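Local coordinates for D-alanyl-D-alanine carboxypeptidase (Penicillin binding protein) family protein (Francisella tularensis subsp. tularensis, PDB 6OSU) that probably removes C-terminal D-alanyl residues from peptidoglycan precursors as a serine-type D-Ala-D-Ala carboxypeptidase of the peptidase S11 family, at residues Asp44-Asp49 with Asp296-Ile301; Val331-Ala336 with Ile364-Pro369. All coordinates share one frame; numbering follows the deposited sequence.

Interaction 1: Asp44-Asp49 with Asp296-Ile301; sequences DYRTGD and DGERFI
Asp44 and Phe300 face each other as an antiparallel, non-hydrogen-bonded pair, with CA atoms 4.6 Å apart, where strand 39-44 ends beside strand 298-307. One residue on, Tyr45 N donates to Arg299 O at 3.0 Å. The chain then turns away. Arg46 reaches back to Glu298 in a salt bridge. Arg46 NH2 meets Glu298 OE1 at 2.9 Å, in the guanidinium plane, and the carboxylate is turned 75° from that plane. Gly297 O lies over one guanidinium face. The other oxygen of Glu298, OE2, sits 3.0 Å from Asp44 OD2. If both carboxylates are ionised they would repel, which Arg46 probably eases; a shared proton is also possible. Asp44 OD1 accepts from Thr47 N, an Asx motif, and also from Thr47 OG1, which comes from above the carboxylate plane. Asp44 CB packs on Phe300 CE1 at 3.6 Å. Tyr45 CG is anti to its backbone N (chi1 166°), and CB and CG lie against Arg299 CD. The guanidinium of Arg299 turns to Ser292 and Asp275. The contact belongs to the five-stranded antiparallel sheet of the carboxypeptidase domain. Phe300 packs on helix 310-327, while Tyr45 and Ile301 touch helix 176-189.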
loop_
_atom_site.group_PDB
_atom_site.type_symbol
_atom_site.label_atom_id
_atom_site.label_comp_id
_atom_site.label_asym_id
_atom_site.label_seq_id
_atom_site.Cartn_x
_atom_site.Cartn_y
_atom_site.Cartn_z
ATOM N N ASP A 44 -3.838 6.570 -3.542
ATOM C CA ASP A 44 -4.889 6.392 -2.549
ATOM C C ASP A 44 -5.387 4.952 -2.571
ATOM O O ASP A 44 -5.526 4.340 -3.632
ATOM C CB ASP A 44 -6.047 7.360 -2.801
ATOM C CG ASP A 44 -7.208 7.137 -1.850
ATOM O OD1 ASP A 44 -8.128 6.367 -2.198
ATOM O OD2 ASP A 44 -7.189 7.714 -0.741
ATOM N N TYR A 45 -5.657 4.412 -1.383
ATOM C CA TYR A 45 -5.931 2.985 -1.268
ATOM C C TYR A 45 -7.317 2.635 -1.797
ATOM O O TYR A 45 -7.476 1.666 -2.549
ATOM C CB TYR A 45 -5.779 2.538 0.186
ATOM C CG TYR A 45 -6.363 1.172 0.448
ATOM C CD1 TYR A 45 -5.782 0.032 -0.094
ATOM C CD2 TYR A 45 -7.501 1.022 1.231
ATOM C CE1 TYR A 45 -6.319 -1.219 0.134
ATOM C CE2 TYR A 45 -8.044 -0.225 1.469
ATOM C CZ TYR A 45 -7.448 -1.341 0.919
ATOM O OH TYR A 45 -7.987 -2.582 1.152
ATOM N N ARG A 46 -8.334 3.408 -1.417
ATOM C CA ARG A 46 -9.699 3.029 -1.765
ATOM C C ARG A 46 -10.029 3.336 -3.223
ATOM O O ARG A 46 -10.752 2.569 -3.868
ATOM C CB ARG A 46 -10.689 3.722 -0.827
ATOM C CG ARG A 46 -10.744 3.090 0.558
ATOM C CD ARG A 46 -11.728 3.801 1.466
ATOM N NE ARG A 46 -11.332 5.181 1.729
ATOM C CZ ARG A 46 -11.972 5.994 2.564
ATOM N NH1 ARG A 46 -13.042 5.563 3.224
ATOM N NH2 ARG A 46 -11.547 7.238 2.743
ATOM N N THR A 47 -9.515 4.437 -3.765
ATOM C CA THR A 47 -9.819 4.787 -5.145
ATOM C C THR A 47 -8.806 4.240 -6.137
ATOM O O THR A 47 -9.108 4.169 -7.335
ATOM C CB THR A 47 -9.888 6.309 -5.321
ATOM O OG1 THR A 47 -8.606 6.878 -5.025
ATOM C CG2 THR A 47 -10.942 6.923 -4.405
ATOM N N GLY A 48 -7.618 3.854 -5.675
ATOM C CA GLY A 48 -6.536 3.542 -6.578
ATOM C C GLY A 48 -5.954 4.736 -7.301
ATOM O O GLY A 48 -5.025 4.564 -8.099
ATOM N N ASP A 49 -6.462 5.940 -7.039
ATOM C CA ASP A 49 -5.988 7.135 -7.720
ATOM C C ASP A 49 -4.547 7.457 -7.346
ATOM O O ASP A 49 -4.130 7.300 -6.193
ATOM C CB ASP A 49 -6.881 8.328 -7.381
ATOM C CG ASP A 49 -8.250 8.233 -8.021
ATOM O OD1 ASP A 49 -8.439 7.369 -8.906
ATOM O OD2 ASP A 49 -9.137 9.025 -7.633
ATOM N N ASP A 296 -7.706 8.958 9.715
ATOM C CA ASP A 296 -9.139 9.224 9.609
ATOM C C ASP A 296 -9.720 8.605 8.334
ATOM O O ASP A 296 -10.245 9.287 7.449
ATOM C CB ASP A 296 -9.425 10.728 9.687
ATOM C CG ASP A 296 -10.905 11.036 9.815
ATOM O OD1 ASP A 296 -11.455 11.734 8.937
ATOM O OD2 ASP A 296 -11.522 10.575 10.800
ATOM N N GLY A 297 -9.599 7.280 8.254
ATOM C CA GLY A 297 -10.223 6.505 7.197
ATOM C C GLY A 297 -9.543 6.634 5.846
ATOM O O GLY A 297 -9.869 5.913 4.896
ATOM N N GLU A 298 -8.587 7.553 5.747
ATOM C CA GLU A 298 -7.900 7.848 4.493
ATOM C C GLU A 298 -6.498 7.239 4.534
ATOM O O GLU A 298 -5.634 7.696 5.291
ATOM C CB GLU A 298 -7.849 9.357 4.253
ATOM C CG GLU A 298 -7.319 9.771 2.894
ATOM C CD GLU A 298 -8.370 9.687 1.797
ATOM O OE1 GLU A 298 -9.451 9.102 2.031
ATOM O OE2 GLU A 298 -8.111 10.210 0.693
ATOM N N ARG A 299 -6.282 6.201 3.731
ATOM C CA ARG A 299 -5.005 5.506 3.661
ATOM C C ARG A 299 -4.337 5.772 2.320
ATOM O O ARG A 299 -4.977 5.691 1.266
ATOM C CB ARG A 299 -5.173 3.995 3.850
ATOM C CG ARG A 299 -3.923 3.207 3.486
ATOM C CD ARG A 299 -4.141 1.709 3.524
ATOM N NE ARG A 299 -4.479 1.241 4.862
ATOM C CZ ARG A 299 -3.594 1.063 5.838
ATOM N NH1 ARG A 299 -2.308 1.318 5.632
ATOM N NH2 ARG A 299 -3.998 0.633 7.025
ATOM N N PHE A 300 -3.046 6.078 2.366
ATOM C CA PHE A 300 -2.251 6.277 1.166
ATOM C C PHE A 300 -1.099 5.286 1.133
ATOM O O PHE A 300 -0.594 4.855 2.173
ATOM C CB PHE A 300 -1.712 7.710 1.079
ATOM C CG PHE A 300 -2.715 8.697 0.563
ATOM C CD1 PHE A 300 -2.942 8.823 -0.798
ATOM C CD2 PHE A 300 -3.440 9.493 1.438
ATOM C CE1 PHE A 300 -3.869 9.729 -1.280
ATOM C CE2 PHE A 300 -4.368 10.401 0.965
ATOM C CZ PHE A 300 -4.585 10.521 -0.396
ATOM N N ILE A 301 -0.692 4.928 -0.079
ATOM C CA ILE A 301 0.440 4.043 -0.312
ATOM C C ILE A 301 1.497 4.823 -1.079
ATOM O O ILE A 301 1.195 5.451 -2.101
ATOM C CB ILE A 301 0.009 2.780 -1.077
ATOM C CG1 ILE A 301 -0.916 1.933 -0.200
ATOM C CG2 ILE A 301 1.223 1.983 -1.537
ATOM C CD1 ILE A 301 -1.717 0.904 -0.973
#

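Interaction 2: Val331-Ala336 with Ile364-Pro369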
loop_
_atom_site.group_PDB
_atom_site.type_symbol
_atom_site.label_atom_id
_atom_site.label_comp_id
_atom_site.label_asym_id
_atom_site.label_seq_id
_atom_site.Cartn_x
_atom_site.Cartn_y
_atom_site.Cartn_z
ATOM N N VAL A 331 -14.054 11.639 -2.320
ATOM C CA VAL A 331 -15.403 12.161 -2.501
ATOM C C VAL A 331 -16.137 11.293 -3.516
ATOM O O VAL A 331 -15.588 10.949 -4.569
ATOM C CB VAL A 331 -15.391 13.634 -2.967
ATOM C CG1 VAL A 331 -16.810 14.143 -3.149
ATOM C CG2 VAL A 331 -14.640 14.507 -1.972
ATOM N N LEU A 332 -17.380 10.937 -3.197
ATOM C CA LEU A 332 -18.265 10.272 -4.151
ATOM C C LEU A 332 -18.902 11.355 -5.013
ATOM O O LEU A 332 -19.915 11.946 -4.639
ATOM C CB LEU A 332 -19.318 9.437 -3.433
ATOM C CG LEU A 332 -20.274 8.669 -4.348
ATOM C CD1 LEU A 332 -19.547 7.529 -5.048
ATOM C CD2 LEU A 332 -21.481 8.155 -3.578
ATOM N N LEU A 333 -18.300 11.618 -6.174
ATOM C CA LEU A 333 -18.788 12.694 -7.031
ATOM C C LEU A 333 -20.090 12.320 -7.729
ATOM O O LEU A 333 -20.914 13.196 -8.014
ATOM C CB LEU A 333 -17.720 13.061 -8.059
ATOM C CG LEU A 333 -16.363 13.430 -7.455
ATOM C CD1 LEU A 333 -15.283 13.519 -8.524
ATOM C CD2 LEU A 333 -16.475 14.740 -6.702
ATOM N N TYR A 334 -20.290 11.036 -8.022
ATOM C CA TYR A 334 -21.508 10.572 -8.675
ATOM C C TYR A 334 -21.887 9.215 -8.107
ATOM O O TYR A 334 -21.094 8.271 -8.165
ATOM C CB TYR A 334 -21.330 10.484 -10.194
ATOM C CG TYR A 334 -22.527 9.895 -10.904
ATOM C CD1 TYR A 334 -23.683 10.640 -11.087
ATOM C CD2 TYR A 334 -22.503 8.593 -11.387
ATOM C CE1 TYR A 334 -24.783 10.109 -11.730
ATOM C CE2 TYR A 334 -23.599 8.051 -12.035
ATOM C CZ TYR A 334 -24.738 8.814 -12.204
ATOM O OH TYR A 334 -25.836 8.283 -12.847
ATOM N N LYS A 335 -23.095 9.126 -7.560
ATOM C CA LYS A 335 -23.654 7.866 -7.089
ATOM C C LYS A 335 -24.300 7.145 -8.266
ATOM O O LYS A 335 -25.108 7.736 -8.991
ATOM C CB LYS A 335 -24.675 8.119 -5.981
ATOM C CG LYS A 335 -25.244 6.867 -5.347
ATOM C CD LYS A 335 -26.276 7.219 -4.285
ATOM C CE LYS A 335 -25.729 8.244 -3.298
ATOM N NZ LYS A 335 -26.590 8.379 -2.087
ATOM N N ALA A 336 -23.937 5.878 -8.457
ATOM C CA ALA A 336 -24.388 5.134 -9.627
ATOM C C ALA A 336 -25.912 5.090 -9.695
ATOM O O ALA A 336 -26.605 5.102 -8.673
ATOM C CB ALA A 336 -23.823 3.713 -9.607
ATOM N N ILE A 364 -18.597 7.449 -9.466
ATOM C CA ILE A 364 -17.408 8.283 -9.577
ATOM C C ILE A 364 -16.949 8.541 -8.149
ATOM O O ILE A 364 -17.468 9.431 -7.463
ATOM C CB ILE A 364 -17.656 9.588 -10.336
ATOM C CG1 ILE A 364 -18.102 9.300 -11.770
ATOM C CG2 ILE A 364 -16.385 10.429 -10.355
ATOM C CD1 ILE A 364 -18.248 10.554 -12.621
ATOM N N TYR A 365 -15.998 7.738 -7.687
ATOM C CA TYR A 365 -15.406 7.859 -6.361
ATOM C C TYR A 365 -13.938 8.192 -6.574
ATOM O O TYR A 365 -13.167 7.339 -7.029
ATOM C CB TYR A 365 -15.594 6.566 -5.567
ATOM C CG TYR A 365 -15.143 6.628 -4.126
ATOM C CD1 TYR A 365 -15.680 7.560 -3.243
ATOM C CD2 TYR A 365 -14.195 5.736 -3.640
ATOM C CE1 TYR A 365 -15.269 7.610 -1.919
ATOM C CE2 TYR A 365 -13.781 5.777 -2.324
ATOM C CZ TYR A 365 -14.320 6.713 -1.467
ATOM O OH TYR A 365 -13.900 6.751 -0.156
ATOM N N LYS A 366 -13.554 9.433 -6.268
ATOM C CA LYS A 366 -12.266 9.961 -6.691
ATOM C C LYS A 366 -11.538 10.634 -5.533
ATOM O O LYS A 366 -12.155 11.191 -4.620
ATOM C CB LYS A 366 -12.448 10.955 -7.853
ATOM C CG LYS A 366 -11.194 11.205 -8.678
ATOM C CD LYS A 366 -11.469 12.163 -9.832
ATOM C CE LYS A 366 -10.180 12.775 -10.382
ATOM N NZ LYS A 366 -9.425 11.852 -11.282
ATOM N N THR A 367 -10.210 10.569 -5.583
ATOM C CA THR A 367 -9.349 11.302 -4.659
ATOM C C THR A 367 -9.023 12.653 -5.287
ATOM O O THR A 367 -8.328 12.722 -6.307
ATOM C CB THR A 367 -8.079 10.509 -4.362
ATOM O OG1 THR A 367 -8.425 9.253 -3.767
ATOM C CG2 THR A 367 -7.172 11.282 -3.417
ATOM N N VAL A 368 -9.527 13.727 -4.687
ATOM C CA VAL A 368 -9.396 15.066 -5.258
ATOM C C VAL A 368 -8.847 15.999 -4.186
ATOM O O VAL A 368 -8.942 15.712 -2.983
ATOM C CB VAL A 368 -10.746 15.583 -5.809
ATOM C CG1 VAL A 368 -11.235 14.693 -6.943
ATOM C CG2 VAL A 368 -11.781 15.651 -4.702
ATOM N N PRO A 369 -8.249 17.121 -4.590
ATOM C CA PRO A 369 -7.764 18.089 -3.597
ATOM C C PRO A 369 -8.897 18.601 -2.720
ATOM O O PRO A 369 -10.011 18.841 -3.193
ATOM C CB PRO A 369 -7.171 19.210 -4.456
ATOM C CG PRO A 369 -6.826 18.549 -5.756
ATOM C CD PRO A 369 -7.872 17.501 -5.964
#
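Ile364 O is approached by two successive backbone N-H groups, those of Leu333 and Tyr334. Tyr334 N lies 3.3 Å from Ile364 O, in the carbonyl plane and on a lone pair. Leu333 N is nearer to Ile364 O at 2.7 Å, but its N-H points poorly, at 129°, and the bond is weak. Ile364 N returns a bond to Tyr334 O at 2.9 Å. Val331 and Lys366 form a hydrogen-bonded pair: Val331 N donates to Lys366 O, and Lys366 N to Val331 O. Between this pair and the bonds of Ile364, Leu332 and Tyr365 make a non-hydrogen-bonded pair, with CA atoms 4.3 Å apart. Leu333 and Tyr334 thus both face Ile364. This is a classic beta bulge in the two-stranded antiparallel sheet within the PBP5-type C-terminal region. Leu333 has helical backbone angles (phi -74°, psi -31°), as is usual at the first position of a classic bulge. Leu333 CB meets Ile364 CG2 at 3.7 Å, and its CD1 reaches Lys366 CB. Ile364 CG2 is anti to its backbone N, which sets it against Leu333 CB. Tyr334 CB packs against Ile364 CG1 at 3.8 Å. Tyr334 OH bonds to Ser338 O and Ser360 N. Val331 CG2 meets Val368 CG2 at 4.1 Å, the side chains crossing at about a right angle. Leu332 and Tyr365 lie on the face opposite Val331, Lys366, Tyr334 and Ile364; Leu332 CA lies at the tyrosine ring edge, in its plane. Ile364 also packs on Leu399, Ala411 and Ile413, and Leu333 on Leu376 and Ile401, from strands of the neighbouring five-stranded sheet.

In the fold
Interactions 1 and 2 follow one another along the chain, with centres 13 Å apart. They meet where the loop 44-49 of the carboxypeptidase domain touches strand 364-369 of the C-terminal region. Thr47 OG1 lies 2.7 Å from Thr367 OG1, a probable hydrogen bond. Asp49 OD2 is 2.8 Å from Thr367 N, also a probable hydrogen bond. Asn330, on strand 328-334, bonds to both Asp44 and Thr367 and so links the two contacts again. Tyr365 packs on Arg46 and Thr47. Interaction 2 lies away from the predicted catalytic residues. Interaction 1 is nearer: the Ile301 side chain is about 10 Å from that of Lys278, the predicted substrate-binding residue.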